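Local coordinates for extracellular solute-binding protein family 5 (Brucella melitensis, PDB 4ONY), which probably binds peptides or related solutes in the periplasm and delivers them to an ABC transporter for uptake, at residues Y99-E104 / P233-K238; F117-K122 / V131-V136; L333-E338 / P559-P564; S362-P367 / T391-V396. One frame throughout, in Å; residues are numbered along the deposited sequence.

Overall arrangement
The four contacts form two pairs on opposite sides of the chain's centre. Contacts 1 and 2, with centres about 11 Å apart, share the antiparallel sheet in which strands 97-108 and 114-119 are neighbours, and contact 2 is nested in the loop that contact 1 closes. Both close before the other pair opens. Contact 4 likewise lies within the long loop closed by contact 3, their centres about 14 Å apart; contact 3 reaches the mixed sheet through strand 557-562. About 45 Å separates the centres of contacts 1 and 3. Each pair thus belongs to a different part of the bilobal architecture expected of a periplasmic binding protein.

Contact 1 (Y99-E104 / P233-K238); sequences YSLLAE and PDYWGK
Trp236 reaches across to Leu101 and Leu102 and makes most of the contact. The apolar part is the meeting of Leu102 CD2 with Trp236 CZ2, 3.6 Å apart; the methyl approaches the indole obliquely, and the two side chains cross at about a right angle. With chi1 of 78°, Trp236 holds CG between its backbone N and carbonyl carbon, a setting from which the six-membered ring is carried to the Leu101 carbonyl and the Leu102 methyl.

The second kind of interaction is between ring and backbone. Leu101 O lies at the edge of the indole, near its plane, 3.3 Å from Trp236 CH2, so the carbonyl oxygen faces the ring's C-H rim.

Polar groups are tied beside the interface. Trp236 NE1 donates to Gln85 OE1, while Tyr235 OH, a loose 4.3 Å from Leu101 CD1, is shared with Gln243 and Gln85; Gln85 therefore serves both aromatic residues. Within 233-238, a type I turn from Tyr235 to Lys238 places Gly237 N over the centre of the Tyr235 ring, 3.4 Å above its plane.

Residues 99-104 belong to the interrupted strand 97-108, whose backbone bonds run to Leu87 and Leu89 at strand 88-90 and its lead-in, and to Thr118 and Asn120 at the end of strand 114-119. The turn-bearing loop between strands 226-231 and 251-257 packs against this interruption.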
loop_
_atom_site.group_PDB
_atom_site.type_symbol
_atom_site.label_atom_id
_atom_site.label_comp_id
_atom_site.label_asym_id
_atom_site.label_seq_id
_atom_site.Cartn_x
_atom_site.Cartn_y
_atom_site.Cartn_z
ATOM N N TYR A 99 12.396 11.868 -9.017
ATOM C CA TYR A 99 13.617 12.371 -9.652
ATOM C C TYR A 99 13.519 12.171 -11.169
ATOM O O TYR A 99 12.589 11.501 -11.666
ATOM C CB TYR A 99 14.872 11.676 -9.075
ATOM C CG TYR A 99 15.115 12.039 -7.635
ATOM C CD1 TYR A 99 15.798 13.186 -7.311
ATOM C CD2 TYR A 99 14.583 11.256 -6.581
ATOM C CE1 TYR A 99 15.970 13.595 -5.985
ATOM C CE2 TYR A 99 14.755 11.629 -5.277
ATOM C CZ TYR A 99 15.433 12.829 -4.972
ATOM O OH TYR A 99 15.618 13.263 -3.656
ATOM N N SER A 100 14.457 12.769 -11.901
ATOM C CA SER A 100 14.447 12.772 -13.368
ATOM C C SER A 100 14.421 11.355 -13.982
ATOM O O SER A 100 15.051 10.430 -13.474
ATOM C CB SER A 100 15.642 13.552 -13.901
ATOM O OG SER A 100 15.552 14.909 -13.471
ATOM N N LEU A 101 13.607 11.166 -15.007
ATOM C CA LEU A 101 13.670 9.917 -15.831
ATOM C C LEU A 101 13.472 10.377 -17.278
ATOM O O LEU A 101 14.364 11.069 -17.809
ATOM C CB LEU A 101 12.664 8.882 -15.362
ATOM C CG LEU A 101 12.755 7.496 -16.004
ATOM C CD1 LEU A 101 14.105 6.875 -15.687
ATOM C CD2 LEU A 101 11.590 6.591 -15.544
ATOM N N LEU A 102 12.299 10.153 -17.879
ATOM C CA LEU A 102 12.115 10.660 -19.256
ATOM C C LEU A 102 12.222 12.189 -19.309
ATOM O O LEU A 102 12.762 12.746 -20.284
ATOM C CB LEU A 102 10.797 10.180 -19.879
ATOM C CG LEU A 102 10.742 8.716 -20.331
ATOM C CD1 LEU A 102 9.331 8.310 -20.690
ATOM C CD2 LEU A 102 11.636 8.473 -21.534
ATOM N N ALA A 103 11.690 12.846 -18.282
ATOM C CA ALA A 103 11.885 14.272 -18.112
ATOM C C ALA A 103 13.225 14.530 -17.413
ATOM O O ALA A 103 13.452 14.066 -16.300
ATOM C CB ALA A 103 10.743 14.863 -17.310
ATOM N N GLU A 104 14.119 15.222 -18.098
ATOM C CA GLU A 104 15.421 15.550 -17.528
ATOM C C GLU A 104 15.283 16.683 -16.513
ATOM O O GLU A 104 16.006 16.716 -15.534
ATOM C CB GLU A 104 16.404 15.963 -18.627
ATOM C CG GLU A 104 17.841 16.124 -18.148
ATOM C CD GLU A 104 18.826 16.411 -19.288
ATOM O OE1 GLU A 104 18.410 16.660 -20.435
ATOM O OE2 GLU A 104 20.028 16.362 -19.027
ATOM N N PRO A 233 20.373 -3.896 -24.481
ATOM C CA PRO A 233 21.704 -3.330 -24.194
ATOM C C PRO A 233 21.852 -1.874 -24.586
ATOM O O PRO A 233 22.751 -1.219 -24.093
ATOM C CB PRO A 233 22.664 -4.213 -25.006
ATOM C CG PRO A 233 21.813 -4.983 -25.949
ATOM C CD PRO A 233 20.444 -5.074 -25.366
ATOM N N ASP A 234 20.995 -1.370 -25.466
ATOM C CA ASP A 234 21.040 0.028 -25.866
ATOM C C ASP A 234 20.037 0.905 -25.112
ATOM O O ASP A 234 19.715 2.003 -25.583
ATOM C CB ASP A 234 20.736 0.151 -27.368
ATOM C CG ASP A 234 21.363 1.375 -28.000
ATOM O OD1 ASP A 234 22.426 1.866 -27.581
ATOM O OD2 ASP A 234 20.778 1.867 -28.974
ATOM N N TYR A 235 19.532 0.420 -23.976
ATOM C CA TYR A 235 18.605 1.184 -23.131
ATOM C C TYR A 235 19.114 2.639 -22.973
ATOM O O TYR A 235 20.214 2.855 -22.537
ATOM C CB TYR A 235 18.461 0.507 -21.780
ATOM C CG TYR A 235 17.735 1.344 -20.743
ATOM C CD1 TYR A 235 16.508 1.902 -21.014
ATOM C CD2 TYR A 235 18.302 1.593 -19.513
ATOM C CE1 TYR A 235 15.859 2.702 -20.091
ATOM C CE2 TYR A 235 17.628 2.358 -18.563
ATOM C CZ TYR A 235 16.420 2.916 -18.867
ATOM O OH TYR A 235 15.787 3.681 -17.938
ATOM N N TRP A 236 18.298 3.599 -23.365
ATOM C CA TRP A 236 18.672 4.992 -23.410
ATOM C C TRP A 236 19.073 5.563 -22.036
ATOM O O TRP A 236 19.904 6.466 -21.962
ATOM C CB TRP A 236 17.473 5.828 -23.947
ATOM C CG TRP A 236 16.422 6.043 -22.890
ATOM C CD1 TRP A 236 15.342 5.243 -22.635
ATOM C CD2 TRP A 236 16.356 7.128 -21.954
ATOM N NE1 TRP A 236 14.625 5.744 -21.574
ATOM C CE2 TRP A 236 15.215 6.898 -21.133
ATOM C CE3 TRP A 236 17.151 8.260 -21.719
ATOM C CZ2 TRP A 236 14.848 7.766 -20.095
ATOM C CZ3 TRP A 236 16.801 9.132 -20.695
ATOM C CH2 TRP A 236 15.662 8.885 -19.887
ATOM N N GLY A 237 18.482 5.023 -20.952
ATOM C CA GLY A 237 18.650 5.585 -19.627
ATOM C C GLY A 237 19.765 4.996 -18.798
ATOM O O GLY A 237 19.889 5.288 -17.612
ATOM N N LYS A 238 20.558 4.142 -19.405
ATOM C CA LYS A 238 21.540 3.343 -18.659
ATOM C C LYS A 238 22.500 4.202 -17.830
ATOM O O LYS A 238 22.985 3.740 -16.843
ATOM C CB LYS A 238 22.336 2.417 -19.600
ATOM C CG LYS A 238 23.301 3.181 -20.443
ATOM C CD LYS A 238 23.792 2.479 -21.695
ATOM C CE LYS A 238 23.547 0.981 -21.704
ATOM N NZ LYS A 238 24.321 0.497 -22.880
#

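Contact 2 (F117-K122 / V131-V136); sequences FTLNPK and VTVDDV
Leu119 sends CD1 against the start of helix 133-146, where it lies 3.4 Å from Thr132 C and 3.6 Å from Val133 N. Its CG stands anti to the carbonyl carbon (chi1 -56°), and an extended chi2 of 178° carries one methyl to the backbone at the 132-133 junction. The same methyl meets Val133 CG2 at 4.1 Å and, more loosely, Val136 CG2. Val133 turns CG1 anti to its backbone N (chi1 167°), which leaves CG2 as the branch facing the leucine.

The helix starts with a capping box, Thr132 at the N-cap. Asp135 N donates to Thr132 OG1 over 3.2 Å, and Thr132 N returns a bond to Asp135 OD2 at 3.0 Å, meeting the carboxylate on its anti side. Trp125 NE1 also donates to OD2, and Lys194 N holds OD1, so both carboxylate oxygens are engaged.

Asn120 bends back on its own chain in an Asx turn: its OD1 accepts from Lys122 N at 2.9 Å, in the carbonyl plane and on a lone pair. Beyond the strand end, one water donates to both Asn120 O and Val131 O, the latter at 2.7 Å, joining two backbone carbonyls that could not bond directly. The helix lies on the sheet, Val133 and Val136 resting on Val169 and Phe171 of strand 168-173.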
loop_
_atom_site.group_PDB
_atom_site.type_symbol
_atom_site.label_atom_id
_atom_site.label_comp_id
_atom_site.label_asym_id
_atom_site.label_seq_id
_atom_site.Cartn_x
_atom_site.Cartn_y
_atom_site.Cartn_z
ATOM N N PHE A 117 7.814 20.046 -18.150
ATOM C CA PHE A 117 8.846 19.009 -18.206
ATOM C C PHE A 117 9.650 19.220 -19.440
ATOM O O PHE A 117 9.082 19.549 -20.504
ATOM C CB PHE A 117 8.197 17.630 -18.301
ATOM C CG PHE A 117 7.293 17.306 -17.145
ATOM C CD1 PHE A 117 7.818 16.818 -15.941
ATOM C CD2 PHE A 117 5.921 17.468 -17.257
ATOM C CE1 PHE A 117 6.985 16.509 -14.866
ATOM C CE2 PHE A 117 5.099 17.192 -16.183
ATOM C CZ PHE A 117 5.621 16.699 -14.992
ATOM N N THR A 118 10.950 19.023 -19.336
ATOM C CA THR A 118 11.806 19.033 -20.496
ATOM C C THR A 118 12.397 17.646 -20.611
ATOM O O THR A 118 13.023 17.164 -19.672
ATOM C CB THR A 118 12.888 20.106 -20.376
ATOM O OG1 THR A 118 12.255 21.352 -20.106
ATOM C CG2 THR A 118 13.744 20.219 -21.647
ATOM N N LEU A 119 12.138 17.004 -21.750
ATOM C CA LEU A 119 12.574 15.640 -21.994
ATOM C C LEU A 119 14.079 15.573 -22.217
ATOM O O LEU A 119 14.692 16.509 -22.724
ATOM C CB LEU A 119 11.879 15.051 -23.217
ATOM C CG LEU A 119 10.340 15.059 -23.194
ATOM C CD1 LEU A 119 9.781 14.494 -24.501
ATOM C CD2 LEU A 119 9.862 14.248 -22.014
ATOM N N ASN A 120 14.650 14.454 -21.809
ATOM C CA ASN A 120 16.047 14.177 -22.015
ATOM C C ASN A 120 16.296 13.903 -23.503
ATOM O O ASN A 120 15.594 13.081 -24.105
ATOM C CB ASN A 120 16.409 12.944 -21.186
ATOM C CG ASN A 120 17.899 12.706 -21.133
ATOM O OD1 ASN A 120 18.574 12.646 -22.192
ATOM N ND2 ASN A 120 18.426 12.545 -19.930
ATOM N N PRO A 121 17.252 14.605 -24.113
ATOM C CA PRO A 121 17.406 14.388 -25.575
ATOM C C PRO A 121 17.875 12.988 -25.975
ATOM O O PRO A 121 17.718 12.607 -27.127
ATOM C CB PRO A 121 18.428 15.438 -25.991
ATOM C CG PRO A 121 19.129 15.834 -24.717
ATOM C CD PRO A 121 18.117 15.674 -23.606
ATOM N N LYS A 122 18.421 12.221 -25.040
ATOM C CA LYS A 122 18.802 10.839 -25.328
ATOM C C LYS A 122 17.642 9.833 -25.267
ATOM O O LYS A 122 17.844 8.660 -25.568
ATOM C CB LYS A 122 19.819 10.353 -24.313
ATOM C CG LYS A 122 21.089 11.111 -24.243
ATOM C CD LYS A 122 21.883 10.607 -23.034
ATOM C CE LYS A 122 23.289 11.185 -23.056
ATOM N NZ LYS A 122 24.138 10.570 -21.981
ATOM N N VAL A 131 11.933 9.402 -28.104
ATOM C CA VAL A 131 10.792 9.813 -27.297
ATOM C C VAL A 131 10.642 11.336 -27.382
ATOM O O VAL A 131 11.559 12.066 -27.054
ATOM C CB VAL A 131 10.965 9.412 -25.851
ATOM C CG1 VAL A 131 9.734 9.793 -25.048
ATOM C CG2 VAL A 131 11.240 7.910 -25.745
ATOM N N THR A 132 9.463 11.803 -27.787
ATOM C CA THR A 132 9.249 13.216 -28.115
ATOM C C THR A 132 8.066 13.809 -27.378
ATOM O O THR A 132 7.211 13.085 -26.804
ATOM C CB THR A 132 8.964 13.411 -29.624
ATOM O OG1 THR A 132 7.719 12.791 -29.963
ATOM C CG2 THR A 132 10.071 12.823 -30.488
ATOM N N VAL A 133 7.949 15.124 -27.479
ATOM C CA VAL A 133 6.803 15.829 -26.917
ATOM C C VAL A 133 5.539 15.371 -27.603
ATOM O O VAL A 133 4.494 15.251 -26.965
ATOM C CB VAL A 133 6.963 17.349 -27.028
ATOM C CG1 VAL A 133 5.653 18.097 -26.749
ATOM C CG2 VAL A 133 8.032 17.813 -26.061
ATOM N N ASP A 134 5.627 15.099 -28.899
ATOM C CA ASP A 134 4.498 14.570 -29.612
ATOM C C ASP A 134 3.996 13.229 -29.009
ATOM O O ASP A 134 2.799 13.004 -28.932
ATOM C CB ASP A 134 4.837 14.417 -31.081
ATOM C CG ASP A 134 3.619 14.271 -31.915
ATOM O OD1 ASP A 134 2.791 15.207 -31.911
ATOM O OD2 ASP A 134 3.496 13.219 -32.562
ATOM N N ASP A 135 4.902 12.359 -28.572
ATOM C CA ASP A 135 4.485 11.116 -27.840
ATOM C C ASP A 135 3.708 11.433 -26.567
ATOM O O ASP A 135 2.701 10.751 -26.255
ATOM C CB ASP A 135 5.685 10.228 -27.486
ATOM C CG ASP A 135 6.333 9.600 -28.715
ATOM O OD1 ASP A 135 5.597 9.009 -29.555
ATOM O OD2 ASP A 135 7.596 9.672 -28.834
ATOM N N VAL A 136 4.142 12.454 -25.820
ATOM C CA VAL A 136 3.438 12.857 -24.592
ATOM C C VAL A 136 2.032 13.334 -24.934
ATOM O O VAL A 136 1.058 12.923 -24.306
ATOM C CB VAL A 136 4.173 13.969 -23.831
ATOM C CG1 VAL A 136 3.395 14.379 -22.566
ATOM C CG2 VAL A 136 5.598 13.555 -23.486
HETATM O O HOH W 1 13.668 13.556 -26.176
#

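Contact 3 (L333-E338 / P559-P564); sequences LLFDFE and PLYHLP
The chain at Phe335 and Phe337, leading into helix 337-344, passes Leu560 and Tyr561 of the interrupted strand 557-562; the nearest CA atoms, those of Phe337 and Leu560, are 7.3 Å apart. Asp336 occupies the N-cap of that helix, its OD1 accepting from Trp339 N and also binding Thr397 OG1. On the other segment the strand breaks at Leu560 and resumes at Tyr561.

Two aromatic residues of 333-338 meet two successive residues of 559-564. Leu560 puts CD2 over one face of the Phe335 ring in a CH-pi contact, 3.8 Å from the centroid and 19° off the normal; the methyl is nearest to Phe335 CE2, at 3.6 Å. Phe335 holds CG anti to its backbone N (chi1 178°), and this extension brings the ring out to the leucine methyl.

Phe337 CE1 touches Tyr561 CB at 3.5 Å and Tyr561 CD2 at 3.6 Å. Here the rings meet rim to rim, with centroids 5.8 Å apart and planes at 27°, so neither covers the face of the other. Phe335 CZ comes near the edge of the tyrosine as a weaker third member.

Helix 443-458 and strands 350-351 and 310-315 supply further neighbours: Ile448 packs on Phe335 and Tyr561, Arg351 touches both phenylalanines, and Leu311 lies against Leu560 and Tyr561.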
loop_
_atom_site.group_PDB
_atom_site.type_symbol
_atom_site.label_atom_id
_atom_site.label_comp_id
_atom_site.label_asym_id
_atom_site.label_seq_id
_atom_site.Cartn_x
_atom_site.Cartn_y
_atom_site.Cartn_z
ATOM N N LEU A 333 -10.796 -4.279 24.483
ATOM C CA LEU A 333 -9.810 -4.698 25.483
ATOM C C LEU A 333 -9.758 -6.224 25.602
ATOM O O LEU A 333 -8.773 -6.771 26.112
ATOM C CB LEU A 333 -10.178 -4.103 26.856
ATOM C CG LEU A 333 -10.172 -2.599 26.972
ATOM C CD1 LEU A 333 -10.826 -2.182 28.286
ATOM C CD2 LEU A 333 -8.772 -2.028 26.837
ATOM N N LEU A 334 -10.808 -6.914 25.133
ATOM C CA LEU A 334 -10.937 -8.343 25.390
ATOM C C LEU A 334 -10.199 -9.271 24.413
ATOM O O LEU A 334 -10.018 -10.474 24.709
ATOM C CB LEU A 334 -12.402 -8.725 25.452
ATOM C CG LEU A 334 -13.161 -8.032 26.564
ATOM C CD1 LEU A 334 -14.612 -8.358 26.439
ATOM C CD2 LEU A 334 -12.650 -8.490 27.932
ATOM N N PHE A 335 -9.759 -8.742 23.267
ATOM C CA PHE A 335 -8.977 -9.543 22.370
ATOM C C PHE A 335 -7.590 -9.871 22.996
ATOM O O PHE A 335 -6.865 -8.960 23.417
ATOM C CB PHE A 335 -8.790 -8.898 21.032
ATOM C CG PHE A 335 -7.917 -9.739 20.115
ATOM C CD1 PHE A 335 -8.376 -10.950 19.648
ATOM C CD2 PHE A 335 -6.629 -9.330 19.782
ATOM C CE1 PHE A 335 -7.580 -11.750 18.864
ATOM C CE2 PHE A 335 -5.838 -10.124 18.987
ATOM C CZ PHE A 335 -6.308 -11.332 18.538
ATOM N N ASP A 336 -7.274 -11.163 23.114
ATOM C CA ASP A 336 -6.003 -11.607 23.714
ATOM C C ASP A 336 -5.007 -11.920 22.623
ATOM O O ASP A 336 -4.936 -13.037 22.128
ATOM C CB ASP A 336 -6.211 -12.797 24.654
ATOM C CG ASP A 336 -4.966 -13.135 25.446
ATOM O OD1 ASP A 336 -3.851 -12.733 25.028
ATOM O OD2 ASP A 336 -5.113 -13.828 26.488
ATOM N N PHE A 337 -4.241 -10.899 22.234
ATOM C CA PHE A 337 -3.285 -11.078 21.182
ATOM C C PHE A 337 -2.166 -12.038 21.591
ATOM O O PHE A 337 -1.686 -12.828 20.767
ATOM C CB PHE A 337 -2.646 -9.773 20.712
ATOM C CG PHE A 337 -1.491 -9.995 19.769
ATOM C CD1 PHE A 337 -1.701 -10.589 18.539
ATOM C CD2 PHE A 337 -0.203 -9.651 20.118
ATOM C CE1 PHE A 337 -0.634 -10.843 17.667
ATOM C CE2 PHE A 337 0.873 -9.870 19.240
ATOM C CZ PHE A 337 0.652 -10.460 18.007
ATOM N N GLU A 338 -1.711 -11.935 22.827
ATOM C CA GLU A 338 -0.546 -12.703 23.240
ATOM C C GLU A 338 -0.857 -14.199 23.226
ATOM O O GLU A 338 -0.036 -15.005 22.774
ATOM C CB GLU A 338 -0.006 -12.240 24.590
ATOM C CG GLU A 338 0.704 -10.885 24.563
ATOM C CD GLU A 338 -0.217 -9.726 24.231
ATOM O OE1 GLU A 338 -1.335 -9.669 24.794
ATOM O OE2 GLU A 338 0.175 -8.848 23.390
ATOM N N PRO A 559 -7.612 -3.285 16.668
ATOM C CA PRO A 559 -6.444 -3.528 15.821
ATOM C C PRO A 559 -5.828 -4.895 16.155
ATOM O O PRO A 559 -5.698 -5.260 17.336
ATOM C CB PRO A 559 -5.537 -2.347 16.166
ATOM C CG PRO A 559 -5.851 -2.025 17.603
ATOM C CD PRO A 559 -7.341 -2.305 17.741
ATOM N N LEU A 560 -5.418 -5.645 15.127
ATOM C CA LEU A 560 -4.918 -6.994 15.330
ATOM C C LEU A 560 -3.403 -7.006 15.262
ATOM O O LEU A 560 -2.768 -6.621 16.245
ATOM C CB LEU A 560 -5.590 -7.955 14.344
ATOM C CG LEU A 560 -7.078 -8.197 14.628
ATOM C CD1 LEU A 560 -7.793 -9.047 13.570
ATOM C CD2 LEU A 560 -7.251 -8.811 16.002
ATOM N N TYR A 561 -2.812 -7.387 14.123
ATOM C CA TYR A 561 -1.410 -7.688 14.072
ATOM C C TYR A 561 -0.863 -7.670 12.654
ATOM O O TYR A 561 -1.610 -7.677 11.667
ATOM C CB TYR A 561 -1.145 -9.060 14.728
ATOM C CG TYR A 561 -2.142 -10.101 14.266
ATOM C CD1 TYR A 561 -2.075 -10.641 12.986
ATOM C CD2 TYR A 561 -3.156 -10.489 15.080
ATOM C CE1 TYR A 561 -3.015 -11.560 12.547
ATOM C CE2 TYR A 561 -4.060 -11.422 14.668
ATOM C CZ TYR A 561 -3.994 -11.945 13.406
ATOM O OH TYR A 561 -4.933 -12.860 13.038
ATOM N N HIS A 562 0.450 -7.625 12.582
ATOM C CA HIS A 562 1.185 -7.487 11.338
ATOM C C HIS A 562 2.533 -8.149 11.537
ATOM O O HIS A 562 2.958 -8.405 12.693
ATOM C CB HIS A 562 1.390 -5.991 11.015
ATOM C CG HIS A 562 2.275 -5.283 11.985
ATOM N ND1 HIS A 562 1.837 -4.850 13.224
ATOM C CD2 HIS A 562 3.594 -4.988 11.939
ATOM C CE1 HIS A 562 2.852 -4.352 13.912
ATOM N NE2 HIS A 562 3.926 -4.407 13.148
ATOM N N LEU A 563 3.237 -8.373 10.442
ATOM C CA LEU A 563 4.569 -8.964 10.501
ATOM C C LEU A 563 5.586 -7.850 10.657
ATOM O O LEU A 563 5.616 -6.980 9.867
ATOM C CB LEU A 563 4.840 -9.756 9.204
ATOM C CG LEU A 563 4.068 -11.069 9.103
ATOM C CD1 LEU A 563 4.373 -11.729 7.784
ATOM C CD2 LEU A 563 4.411 -12.003 10.258
ATOM N N PRO A 564 6.443 -7.887 11.672
ATOM C CA PRO A 564 7.368 -6.790 11.819
ATOM C C PRO A 564 8.578 -6.766 10.851
ATOM O O PRO A 564 9.236 -5.718 10.718
ATOM C CB PRO A 564 7.859 -6.960 13.248
ATOM C CG PRO A 564 7.772 -8.432 13.509
ATOM C CD PRO A 564 6.547 -8.859 12.765
#

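Contact 4 (S362-P367 / T391-V396); sequences SSVGRP and TWHPPV
Val364 divides its two methyls between neighbouring residues, Trp392 and His393, and beside it a water joins Gly365 N to Trp392 O; both segments lack regular helix or strand. Its CG1 goes to the imidazole of His393, 3.6 Å from ND1 and 3.7 Å from CE1, while CG2 meets the edge of the Trp392 indole near the ring plane, 4.0 Å from CZ3. With CG1 anti to the backbone N (chi1 175°) and CG2 anti to the carbonyl carbon, the two methyls go to different rings. Both approaches are slanted, and the methyl reaching His393 lies obliquely to the imidazole.

The polar link runs alongside. Gly365 N donates to the water at 3.0 Å, and the water donates onward to Trp392 O at 2.8 Å, bridging the two backbones. Gly365 sits in the type II turn from Ser363 to Arg366, where its positive phi of 75° suits the residue. The turn is closed by Arg366 N donating to Ser363 O, and, overlapping its start, Ser362 OG accepts from Val364 N at 3.2 Å in an ST turn.

Gln353 OE1 bonds His393 ND1, and the glutamine also touches Val364, which probably limits how the imidazole can turn beside the methyl. Ile552 of helix 537-553 packs on both Ser363 and Trp392, tying the two loops to the same helix. Through apolar contact to the valine and a water bridge between backbone groups, the loops associate at the surface by modest dispersion forces and a solvent-mediated link instead of direct backbone pairing.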
loop_
_atom_site.group_PDB
_atom_site.type_symbol
_atom_site.label_atom_id
_atom_site.label_comp_id
_atom_site.label_asym_id
_atom_site.label_seq_id
_atom_site.Cartn_x
_atom_site.Cartn_y
_atom_site.Cartn_z
ATOM N N SER A 362 2.613 7.251 12.771
ATOM C CA SER A 362 1.931 6.714 13.936
ATOM C C SER A 362 1.988 7.683 15.098
ATOM O O SER A 362 3.073 8.208 15.424
ATOM C CB SER A 362 2.609 5.407 14.396
ATOM O OG SER A 362 2.054 4.955 15.619
ATOM N N SER A 363 0.852 7.868 15.780
ATOM C CA SER A 363 0.790 8.703 16.974
ATOM C C SER A 363 1.170 7.987 18.260
ATOM O O SER A 363 1.334 8.638 19.335
ATOM C CB SER A 363 -0.621 9.238 17.163
ATOM O OG SER A 363 -1.533 8.172 17.444
ATOM N N VAL A 364 1.274 6.662 18.195
ATOM C CA VAL A 364 1.403 5.844 19.417
ATOM C C VAL A 364 2.759 6.063 20.111
ATOM O O VAL A 364 3.793 6.066 19.477
ATOM C CB VAL A 364 1.171 4.364 19.064
ATOM C CG1 VAL A 364 1.413 3.454 20.265
ATOM C CG2 VAL A 364 -0.249 4.204 18.552
ATOM N N GLY A 365 2.725 6.295 21.433
ATOM C CA GLY A 365 3.940 6.502 22.212
ATOM C C GLY A 365 4.565 7.880 21.987
ATOM O O GLY A 365 5.716 8.126 22.332
ATOM N N ARG A 366 3.816 8.774 21.364
ATOM C CA ARG A 366 4.258 10.171 21.150
ATOM C C ARG A 366 3.246 11.129 21.768
ATOM O O ARG A 366 2.055 11.107 21.393
ATOM C CB ARG A 366 4.348 10.439 19.660
ATOM C CG ARG A 366 5.259 9.480 18.923
ATOM C CD ARG A 366 5.304 9.798 17.465
ATOM N NE ARG A 366 6.175 8.846 16.804
ATOM C CZ ARG A 366 7.486 8.963 16.733
ATOM N NH1 ARG A 366 8.105 10.070 17.189
ATOM N NH2 ARG A 366 8.184 8.013 16.147
ATOM N N PRO A 367 3.684 11.984 22.697
ATOM C CA PRO A 367 2.767 13.064 23.078
ATOM C C PRO A 367 2.402 13.987 21.894
ATOM O O PRO A 367 3.198 14.191 20.980
ATOM C CB PRO A 367 3.549 13.833 24.141
ATOM C CG PRO A 367 4.982 13.611 23.782
ATOM C CD PRO A 367 5.070 12.242 23.146
ATOM N N THR A 391 0.523 7.602 26.031
ATOM C CA THR A 391 0.642 6.494 26.982
ATOM C C THR A 391 -0.297 5.337 26.672
ATOM O O THR A 391 -0.233 4.307 27.311
ATOM C CB THR A 391 0.363 6.972 28.439
ATOM O OG1 THR A 391 -0.965 7.491 28.512
ATOM C CG2 THR A 391 1.393 8.046 28.856
ATOM N N TRP A 392 -1.178 5.499 25.690
ATOM C CA TRP A 392 -2.094 4.433 25.293
ATOM C C TRP A 392 -1.406 3.307 24.499
ATOM O O TRP A 392 -0.662 3.563 23.553
ATOM C CB TRP A 392 -3.249 5.003 24.433
ATOM C CG TRP A 392 -4.126 3.896 23.946
ATOM C CD1 TRP A 392 -5.131 3.263 24.649
ATOM C CD2 TRP A 392 -4.023 3.229 22.693
ATOM N NE1 TRP A 392 -5.632 2.235 23.898
ATOM C CE2 TRP A 392 -4.987 2.209 22.685
ATOM C CE3 TRP A 392 -3.199 3.383 21.582
ATOM C CZ2 TRP A 392 -5.167 1.363 21.588
ATOM C CZ3 TRP A 392 -3.361 2.532 20.484
ATOM C CH2 TRP A 392 -4.339 1.539 20.488
ATOM N N HIS A 393 -1.712 2.073 24.873
ATOM C CA HIS A 393 -1.453 0.889 24.075
ATOM C C HIS A 393 -2.582 -0.110 24.324
ATOM O O HIS A 393 -3.196 -0.121 25.401
ATOM C CB HIS A 393 -0.103 0.231 24.432
ATOM C CG HIS A 393 1.018 1.217 24.461
ATOM N ND1 HIS A 393 1.692 1.607 23.323
ATOM C CD2 HIS A 393 1.502 1.983 25.469
ATOM C CE1 HIS A 393 2.581 2.531 23.641
ATOM N NE2 HIS A 393 2.469 2.789 24.936
ATOM N N PRO A 394 -2.860 -0.956 23.323
ATOM C CA PRO A 394 -3.763 -2.028 23.586
ATOM C C PRO A 394 -3.219 -2.880 24.751
ATOM O O PRO A 394 -2.010 -2.953 24.928
ATOM C CB PRO A 394 -3.719 -2.832 22.293
ATOM C CG PRO A 394 -3.173 -1.931 21.260
ATOM C CD PRO A 394 -2.235 -1.044 22.001
ATOM N N PRO A 395 -4.103 -3.544 25.503
ATOM C CA PRO A 395 -3.648 -4.469 26.548
ATOM C C PRO A 395 -2.648 -5.518 26.085
ATOM O O PRO A 395 -2.806 -6.097 24.999
ATOM C CB PRO A 395 -4.931 -5.199 26.984
ATOM C CG PRO A 395 -6.039 -4.437 26.427
ATOM C CD PRO A 395 -5.553 -3.643 25.267
ATOM N N VAL A 396 -1.646 -5.777 26.924
ATOM C CA VAL A 396 -0.739 -6.911 26.775
ATOM C C VAL A 396 -1.115 -7.886 27.891
ATOM O O VAL A 396 -1.051 -7.538 29.058
ATOM C CB VAL A 396 0.724 -6.462 26.899
ATOM C CG1 VAL A 396 1.694 -7.656 26.896
ATOM C CG2 VAL A 396 1.089 -5.442 25.784
HETATM O O HOH W 2 0.034 6.169 22.797
#